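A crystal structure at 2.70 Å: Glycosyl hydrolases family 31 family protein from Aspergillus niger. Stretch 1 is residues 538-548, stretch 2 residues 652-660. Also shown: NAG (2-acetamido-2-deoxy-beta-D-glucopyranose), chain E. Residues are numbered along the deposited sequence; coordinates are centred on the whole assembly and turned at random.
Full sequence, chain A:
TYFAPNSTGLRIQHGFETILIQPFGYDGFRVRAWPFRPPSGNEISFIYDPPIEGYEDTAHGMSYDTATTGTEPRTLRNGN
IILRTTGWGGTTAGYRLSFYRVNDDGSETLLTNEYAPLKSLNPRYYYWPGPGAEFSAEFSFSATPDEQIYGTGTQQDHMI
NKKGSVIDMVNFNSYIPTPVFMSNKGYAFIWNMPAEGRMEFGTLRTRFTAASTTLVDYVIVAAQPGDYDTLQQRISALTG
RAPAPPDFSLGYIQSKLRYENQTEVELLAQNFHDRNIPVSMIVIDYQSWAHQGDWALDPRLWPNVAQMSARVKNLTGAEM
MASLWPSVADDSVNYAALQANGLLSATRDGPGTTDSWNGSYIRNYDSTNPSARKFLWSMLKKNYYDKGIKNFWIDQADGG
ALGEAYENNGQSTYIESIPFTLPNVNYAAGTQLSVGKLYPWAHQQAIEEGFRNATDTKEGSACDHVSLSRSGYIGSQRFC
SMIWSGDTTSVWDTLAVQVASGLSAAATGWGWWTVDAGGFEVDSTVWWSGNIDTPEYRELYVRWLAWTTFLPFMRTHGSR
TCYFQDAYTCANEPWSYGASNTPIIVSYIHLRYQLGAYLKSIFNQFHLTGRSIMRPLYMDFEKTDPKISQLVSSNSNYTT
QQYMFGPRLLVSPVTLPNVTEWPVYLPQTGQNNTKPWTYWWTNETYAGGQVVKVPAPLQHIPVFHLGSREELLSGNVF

Stretch 1, residues 538-548: RELYVRWLAWT
Stretch 2, residues 652-660: SPVTLPNVT

Stretch 1 is one continuous helix that begins earlier in the chain, with phi and psi near -64/-41 from R538 to W547, and T548 at -63/-19. Stretch 2 is an extended stretch of loop without regular secondary structure laid along it, and the chain runs antiparallel in register: P653 sits by W547 (CA to CA 6.0 Å), V654 by R543 (6.5 Å), and P657 and N658 lie near E539. The helix therefore contributes E539, R543 and W547, spaced four residues apart on one face, all with CA-to-CB pointing toward the loop. Together the two sides bury 351 Å².

The loop enters at S652 (phi/psi -152/103, chi1 t), whose CA-to-CB bond points away from the helix. P653 (-72/152, C-gamma exo) points its CA-to-CB bond toward W547, an indole held at chi1 t and chi2 43°. P653 CG lies 3.6 Å from the centroid of the five-membered ring of W547 and 17° off its normal, a CH-pi contact over the face; the closest atoms are W547 CD1 and P653 CG at 3.4 Å. The pairing suits an electron-rich ring and the polarised C-H bonds of proline.

V654 (-84/118, chi1 t) points toward R543 and covers one face of its guanidinium, with V654 CG2 3.6 Å from R543 NH1. A guanidinium bonds poorly through its faces, so a methyl there leaves its edge free for polar partners. The arginine reaches out with chi1 m, chi2 m, chi3 t and chi4 -179°.

T655 (-111/21, chi1 p) turns away from the helix and donates from OG1 to NAG O7 at 2.7 Å. L656 (-137/149, m,t) also points away, setting CD1 3.7 Å from NAG C8, while its carbonyl serves the interface through a water. That water donates to L656 O (2.8 Å) and E539 OE2 (2.8 Å) and accepts from R543 NE (3.0 Å), tying E539 and R543 to the carbonyl of L656.

P657 (-85/159, C-gamma endo) brings CB within 3.5 Å of E539 OE1. N658 then takes a left-handed conformation, 54/68, with its CA-to-CB bond pointing away (chi1 t). Its backbone N donates to E539 OE2 at a short 2.5 Å and 160°, the one direct hydrogen bond between the stretches. E539 is extended, with chi1 and chi2 both t.

V659 (-137/131, chi1 155°) points sideways. Its O lies 2.9 Å from R543 NH2, near the guanidinium plane, but the angle is too poor for a hydrogen bond. T660 (-121/-10, chi1 p) points away and leaves the contact.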

ATOM      1  N   ARG A 538      21.069 -47.525  14.624  1.00 61.48           N
ATOM      2  CA  ARG A 538      20.578 -48.228  15.803  1.00 62.22           C
ATOM      3  C   ARG A 538      21.166 -47.638  17.079  1.00 69.57           C
ATOM      4  O   ARG A 538      20.480 -47.542  18.103  1.00 64.21           O
ATOM      5  CB  ARG A 538      20.897 -49.718  15.697  1.00 66.74           C
ATOM      6  CG  ARG A 538      19.951 -50.491  14.798  1.00 59.75           C
ATOM      7  CD  ARG A 538      20.543 -51.831  14.412  1.00 59.52           C
ATOM      8  NE  ARG A 538      19.531 -52.749  13.903  1.00 70.62           N
ATOM      9  CZ  ARG A 538      19.780 -53.998  13.527  1.00 69.68           C
ATOM     10  NH1 ARG A 538      21.013 -54.478  13.600  1.00 73.07           N
ATOM     11  NH2 ARG A 538      18.797 -54.767  13.079  1.00 79.32           N
ATOM     12  N   GLU A 539      22.439 -47.237  17.034  1.00 59.19           N
ATOM     13  CA  GLU A 539      23.046 -46.571  18.183  1.00 63.74           C
ATOM     14  C   GLU A 539      22.373 -45.232  18.456  1.00 68.39           C
ATOM     15  O   GLU A 539      22.018 -44.922  19.599  1.00 57.65           O
ATOM     16  CB  GLU A 539      24.544 -46.380  17.944  1.00 68.17           C
ATOM     17  CG  GLU A 539      25.276 -45.708  19.096  1.00 66.51           C
ATOM     18  CD  GLU A 539      26.669 -45.250  18.713  1.00 78.82           C
ATOM     19  OE1 GLU A 539      26.992 -45.272  17.506  1.00 74.58           O
ATOM     20  OE2 GLU A 539      27.442 -44.868  19.618  1.00 84.62           O
ATOM     21  N   LEU A 540      22.182 -44.428  17.407  1.00 68.61           N
ATOM     22  CA  LEU A 540      21.551 -43.120  17.568  1.00 60.32           C
ATOM     23  C   LEU A 540      20.136 -43.245  18.117  1.00 62.07           C
ATOM     24  O   LEU A 540      19.738 -42.479  19.003  1.00 59.62           O
ATOM     25  CB  LEU A 540      21.544 -42.375  16.234  1.00 58.91           C
ATOM     26  CG  LEU A 540      20.805 -41.035  16.204  1.00 61.77           C
ATOM     27  CD1 LEU A 540      21.336 -40.086  17.272  1.00 57.15           C
ATOM     28  CD2 LEU A 540      20.904 -40.404  14.825  1.00 63.07           C
ATOM     29  N   TYR A 541      19.356 -44.200  17.602  1.00 56.82           N
ATOM     30  CA  TYR A 541      17.971 -44.328  18.038  1.00 52.17           C
ATOM     31  C   TYR A 541      17.880 -44.714  19.509  1.00 63.05           C
ATOM     32  O   TYR A 541      17.036 -44.189  20.243  1.00 61.29           O
ATOM     33  CB  TYR A 541      17.231 -45.350  17.176  1.00 50.19           C
ATOM     34  CG  TYR A 541      15.788 -45.523  17.589  1.00 57.05           C
ATOM     35  CD1 TYR A 541      14.822 -44.605  17.201  1.00 58.19           C
ATOM     36  CD2 TYR A 541      15.392 -46.594  18.381  1.00 59.76           C
ATOM     37  CE1 TYR A 541      13.503 -44.751  17.583  1.00 60.12           C
ATOM     38  CE2 TYR A 541      14.075 -46.748  18.768  1.00 58.12           C
ATOM     39  CZ  TYR A 541      13.135 -45.823  18.365  1.00 59.17           C
ATOM     40  OH  TYR A 541      11.821 -45.969  18.745  1.00 61.14           O
ATOM     41  N   VAL A 542      18.737 -45.633  19.958  1.00 65.18           N
ATOM     42  CA  VAL A 542      18.675 -46.077  21.348  1.00 60.18           C
ATOM     43  C   VAL A 542      19.065 -44.943  22.288  1.00 62.79           C
ATOM     44  O   VAL A 542      18.471 -44.774  23.360  1.00 57.22           O
ATOM     45  CB  VAL A 542      19.557 -47.322  21.547  1.00 60.19           C
ATOM     46  CG1 VAL A 542      19.713 -47.638  23.025  1.00 62.81           C
ATOM     47  CG2 VAL A 542      18.952 -48.511  20.816  1.00 56.27           C
ATOM     48  N   ARG A 543      20.055 -44.136  21.897  1.00 59.76           N
ATOM     49  CA  ARG A 543      20.373 -42.937  22.665  1.00 60.15           C
ATOM     50  C   ARG A 543      19.192 -41.975  22.688  1.00 67.31           C
ATOM     51  O   ARG A 543      18.866 -41.398  23.733  1.00 66.56           O
ATOM     52  CB  ARG A 543      21.607 -42.249  22.080  1.00 68.72           C
ATOM     53  CG  ARG A 543      22.892 -43.054  22.172  1.00 66.15           C
ATOM     54  CD  ARG A 543      23.330 -43.233  23.612  1.00 61.93           C
ATOM     55  NE  ARG A 543      24.723 -43.655  23.701  1.00 66.57           N
ATOM     56  CZ  ARG A 543      25.358 -43.895  24.843  1.00 68.39           C
ATOM     57  NH1 ARG A 543      24.723 -43.753  25.998  1.00 67.39           N
ATOM     58  NH2 ARG A 543      26.628 -44.274  24.830  1.00 59.53           N
ATOM     59  N   TRP A 544      18.535 -41.796  21.540  1.00 69.57           N
ATOM     60  CA  TRP A 544      17.422 -40.857  21.440  1.00 61.08           C
ATOM     61  C   TRP A 544      16.204 -41.362  22.205  1.00 59.38           C
ATOM     62  O   TRP A 544      15.572 -40.609  22.955  1.00 59.25           O
ATOM     63  CB  TRP A 544      17.087 -40.625  19.967  1.00 61.10           C
ATOM     64  CG  TRP A 544      16.515 -39.279  19.652  1.00 59.89           C
ATOM     65  CD1 TRP A 544      15.605 -38.578  20.386  1.00 66.89           C
ATOM     66  CD2 TRP A 544      16.814 -38.472  18.507  1.00 59.58           C
ATOM     67  NE1 TRP A 544      15.319 -37.383  19.770  1.00 62.59           N
ATOM     68  CE2 TRP A 544      16.049 -37.294  18.614  1.00 63.02           C
ATOM     69  CE3 TRP A 544      17.657 -38.630  17.402  1.00 61.93           C
ATOM     70  CZ2 TRP A 544      16.101 -36.282  17.660  1.00 72.03           C
ATOM     71  CZ3 TRP A 544      17.706 -37.625  16.454  1.00 62.65           C
ATOM     72  CH2 TRP A 544      16.934 -36.466  16.590  1.00 63.22           C
ATOM     73  N   LEU A 545      15.854 -42.639  22.016  1.00 65.15           N
ATOM     74  CA  LEU A 545      14.702 -43.213  22.707  1.00 53.34           C
ATOM     75  C   LEU A 545      14.880 -43.162  24.218  1.00 59.72           C
ATOM     76  O   LEU A 545      13.909 -42.968  24.959  1.00 62.04           O
ATOM     77  CB  LEU A 545      14.483 -44.653  22.232  1.00 56.03           C
ATOM     78  CG  LEU A 545      13.179 -45.386  22.569  1.00 56.33           C
ATOM     79  CD1 LEU A 545      13.207 -46.004  23.962  1.00 56.19           C
ATOM     80  CD2 LEU A 545      11.988 -44.453  22.422  1.00 60.26           C
ATOM     81  N   ALA A 546      16.114 -43.339  24.696  1.00 66.58           N
ATOM     82  CA  ALA A 546      16.370 -43.263  26.129  1.00 64.54           C
ATOM     83  C   ALA A 546      16.079 -41.868  26.668  1.00 67.73           C
ATOM     84  O   ALA A 546      15.573 -41.718  27.787  1.00 64.13           O
ATOM     85  CB  ALA A 546      17.815 -43.664  26.427  1.00 55.25           C
ATOM     86  N   TRP A 547      16.388 -40.832  25.882  1.00 62.87           N
ATOM     87  CA  TRP A 547      16.152 -39.464  26.331  1.00 58.32           C
ATOM     88  C   TRP A 547      14.664 -39.170  26.462  1.00 69.25           C
ATOM     89  O   TRP A 547      14.243 -38.472  27.392  1.00 66.94           O
ATOM     90  CB  TRP A 547      16.812 -38.476  25.372  1.00 57.08           C
ATOM     91  CG  TRP A 547      16.503 -37.046  25.689  1.00 61.12           C
ATOM     92  CD1 TRP A 547      16.488 -36.463  26.923  1.00 68.52           C
ATOM     93  CD2 TRP A 547      16.155 -36.016  24.756  1.00 59.87           C
ATOM     94  NE1 TRP A 547      16.157 -35.134  26.816  1.00 66.31           N
ATOM     95  CE2 TRP A 547      15.946 -34.835  25.495  1.00 67.72           C
ATOM     96  CE3 TRP A 547      16.000 -35.979  23.367  1.00 57.25           C
ATOM     97  CZ2 TRP A 547      15.592 -33.631  24.893  1.00 63.49           C
ATOM     98  CZ3 TRP A 547      15.649 -34.783  22.771  1.00 70.43           C
ATOM     99  CH2 TRP A 547      15.450 -33.625  23.533  1.00 71.32           C
ATOM    100  N   THR A 548      13.850 -39.691  25.538  1.00 59.87           N
ATOM    101  CA  THR A 548      12.418 -39.421  25.575  1.00 61.62           C
ATOM    102  C   THR A 548      11.757 -39.972  26.831  1.00 64.58           C
ATOM    103  O   THR A 548      10.651 -39.542  27.173  1.00 73.39           O
ATOM    104  CB  THR A 548      11.740 -40.001  24.334  1.00 60.22           C
ATOM    105  OG1 THR A 548      11.801 -41.432  24.380  1.00 64.33           O
ATOM    106  CG2 THR A 548      12.436 -39.510  23.076  1.00 55.69           C
ATOM    107  N   SER A 652      21.084 -35.613  31.070  1.00 58.57           N
ATOM    108  CA  SER A 652      22.026 -35.123  30.064  1.00 66.00           C
ATOM    109  C   SER A 652      22.201 -36.211  29.013  1.00 72.30           C
ATOM    110  O   SER A 652      22.906 -37.206  29.245  1.00 71.06           O
ATOM    111  CB  SER A 652      23.368 -34.738  30.679  1.00 62.29           C
ATOM    112  OG  SER A 652      24.293 -34.351  29.678  1.00 63.74           O
ATOM    113  N   PRO A 653      21.577 -36.063  27.846  1.00 77.20           N
ATOM    114  CA  PRO A 653      21.653 -37.117  26.829  1.00 67.53           C
ATOM    115  C   PRO A 653      23.028 -37.189  26.184  1.00 66.55           C
ATOM    116  O   PRO A 653      23.758 -36.199  26.099  1.00 67.94           O
ATOM    117  CB  PRO A 653      20.588 -36.707  25.803  1.00 54.94           C
ATOM    118  CG  PRO A 653      19.760 -35.658  26.479  1.00 57.03           C
ATOM    119  CD  PRO A 653      20.668 -34.978  27.446  1.00 71.26           C
ATOM    120  N   VAL A 654      23.372 -38.388  25.720  1.00 61.44           N
ATOM    121  CA  VAL A 654      24.607 -38.602  24.973  1.00 68.60           C
ATOM    122  C   VAL A 654      24.350 -38.251  23.514  1.00 59.78           C
ATOM    123  O   VAL A 654      23.511 -38.872  22.853  1.00 55.55           O
ATOM    124  CB  VAL A 654      25.103 -40.047  25.119  1.00 63.58           C
ATOM    125  CG1 VAL A 654      26.251 -40.313  24.157  1.00 58.95           C
ATOM    126  CG2 VAL A 654      25.539 -40.315  26.550  1.00 59.20           C
ATOM    127  N   THR A 655      25.072 -37.251  23.008  1.00 57.66           N
ATOM    128  CA  THR A 655      24.839 -36.718  21.673  1.00 59.16           C
ATOM    129  C   THR A 655      25.972 -37.038  20.704  1.00 63.88           C
ATOM    130  O   THR A 655      26.117 -36.363  19.680  1.00 66.71           O
ATOM    131  CB  THR A 655      24.625 -35.206  21.746  1.00 68.00           C
ATOM    132  OG1 THR A 655      25.848 -34.572  22.141  1.00 58.96           O
ATOM    133  CG2 THR A 655      23.541 -34.876  22.761  1.00 60.39           C
ATOM    134  N   LEU A 656      26.773 -38.056  20.999  1.00 67.97           N
ATOM    135  CA  LEU A 656      27.872 -38.449  20.131  1.00 66.23           C
ATOM    136  C   LEU A 656      27.913 -39.963  20.008  1.00 68.99           C
ATOM    137  O   LEU A 656      27.540 -40.677  20.947  1.00 71.60           O
ATOM    138  CB  LEU A 656      29.223 -37.938  20.654  1.00 58.18           C
ATOM    139  CG  LEU A 656      29.456 -36.432  20.563  1.00 63.55           C
ATOM    140  CD1 LEU A 656      30.803 -36.070  21.166  1.00 59.19           C
ATOM    141  CD2 LEU A 656      29.369 -35.966  19.116  1.00 65.32           C
ATOM    142  N   PRO A 657      28.364 -40.479  18.870  1.00 62.90           N
ATOM    143  CA  PRO A 657      28.455 -41.929  18.695  1.00 68.99           C
ATOM    144  C   PRO A 657      29.756 -42.481  19.257  1.00 72.87           C
ATOM    145  O   PRO A 657      30.746 -41.768  19.433  1.00 71.36           O
ATOM    146  CB  PRO A 657      28.401 -42.097  17.174  1.00 61.72           C
ATOM    147  CG  PRO A 657      29.068 -40.863  16.663  1.00 52.75           C
ATOM    148  CD  PRO A 657      28.730 -39.753  17.639  1.00 54.01           C
ATOM    149  N   ASN A 658      29.731 -43.784  19.537  1.00 66.45           N
ATOM    150  CA  ASN A 658      30.884 -44.517  20.057  1.00 77.90           C
ATOM    151  C   ASN A 658      31.423 -43.846  21.325  1.00 78.45           C
ATOM    152  O   ASN A 658      32.516 -43.280  21.359  1.00 90.91           O
ATOM    153  CB  ASN A 658      31.967 -44.636  18.978  1.00 76.15           C
ATOM    154  CG  ASN A 658      33.054 -45.629  19.343  1.00103.82           C
ATOM    155  OD1 ASN A 658      32.792 -46.649  19.982  1.00117.35           O
ATOM    156  ND2 ASN A 658      34.284 -45.336  18.936  1.00107.83           N
ATOM    157  N   VAL A 659      30.611 -43.927  22.375  1.00 71.59           N
ATOM    158  CA  VAL A 659      30.888 -43.242  23.632  1.00 68.32           C
ATOM    159  C   VAL A 659      30.575 -44.182  24.787  1.00 74.84           C
ATOM    160  O   VAL A 659      29.505 -44.799  24.824  1.00 76.79           O
ATOM    161  CB  VAL A 659      30.075 -41.936  23.759  1.00 72.53           C
ATOM    162  CG1 VAL A 659      29.874 -41.561  25.221  1.00 70.51           C
ATOM    163  CG2 VAL A 659      30.771 -40.808  23.018  1.00 69.09           C
ATOM    164  N   THR A 660      31.514 -44.291  25.727  1.00 79.70           N
ATOM    165  CA  THR A 660      31.320 -45.031  26.963  1.00 70.25           C
ATOM    166  C   THR A 660      31.486 -44.161  28.199  1.00 77.78           C
ATOM    167  O   THR A 660      31.154 -44.612  29.303  1.00 74.74           O
ATOM    168  CB  THR A 660      32.297 -46.214  27.045  1.00 69.72           C
ATOM    169  OG1 THR A 660      33.609 -45.780  26.664  1.00 77.01           O
ATOM    170  CG2 THR A 660      31.853 -47.336  26.121  1.00 57.34           C
TER
HETATM  171  C1  NAG E   1      28.034 -28.544  21.909  1.00 69.95           C
HETATM  172  C2  NAG E   1      28.028 -29.705  20.934  1.00 70.44           C
HETATM  173  C3  NAG E   1      28.572 -29.339  19.603  1.00 63.56           C
HETATM  174  C4  NAG E   1      27.919 -28.075  19.093  1.00 68.93           C
HETATM  175  C5  NAG E   1      28.079 -26.984  20.127  1.00 70.57           C
HETATM  176  C6  NAG E   1      27.440 -25.705  19.624  1.00 63.77           C
HETATM  177  C7  NAG E   1      28.150 -31.997  21.823  1.00 64.74           C
HETATM  178  C8  NAG E   1      28.956 -33.137  22.402  1.00 65.95           C
HETATM  179  N2  NAG E   1      28.787 -30.776  21.478  1.00 68.51           N
HETATM  180  O3  NAG E   1      28.371 -30.411  18.711  1.00 69.42           O
HETATM  181  O4  NAG E   1      28.523 -27.676  17.886  1.00 68.63           O
HETATM  182  O5  NAG E   1      27.456 -27.405  21.317  1.00 74.22           O
HETATM  183  O6  NAG E   1      26.476 -25.253  20.548  1.00 83.70           O
HETATM  184  O7  NAG E   1      26.953 -32.125  21.657  1.00 63.34           O
HETATM  185  O   HOH W   1      27.103 -43.223  21.897  1.00 61.32           O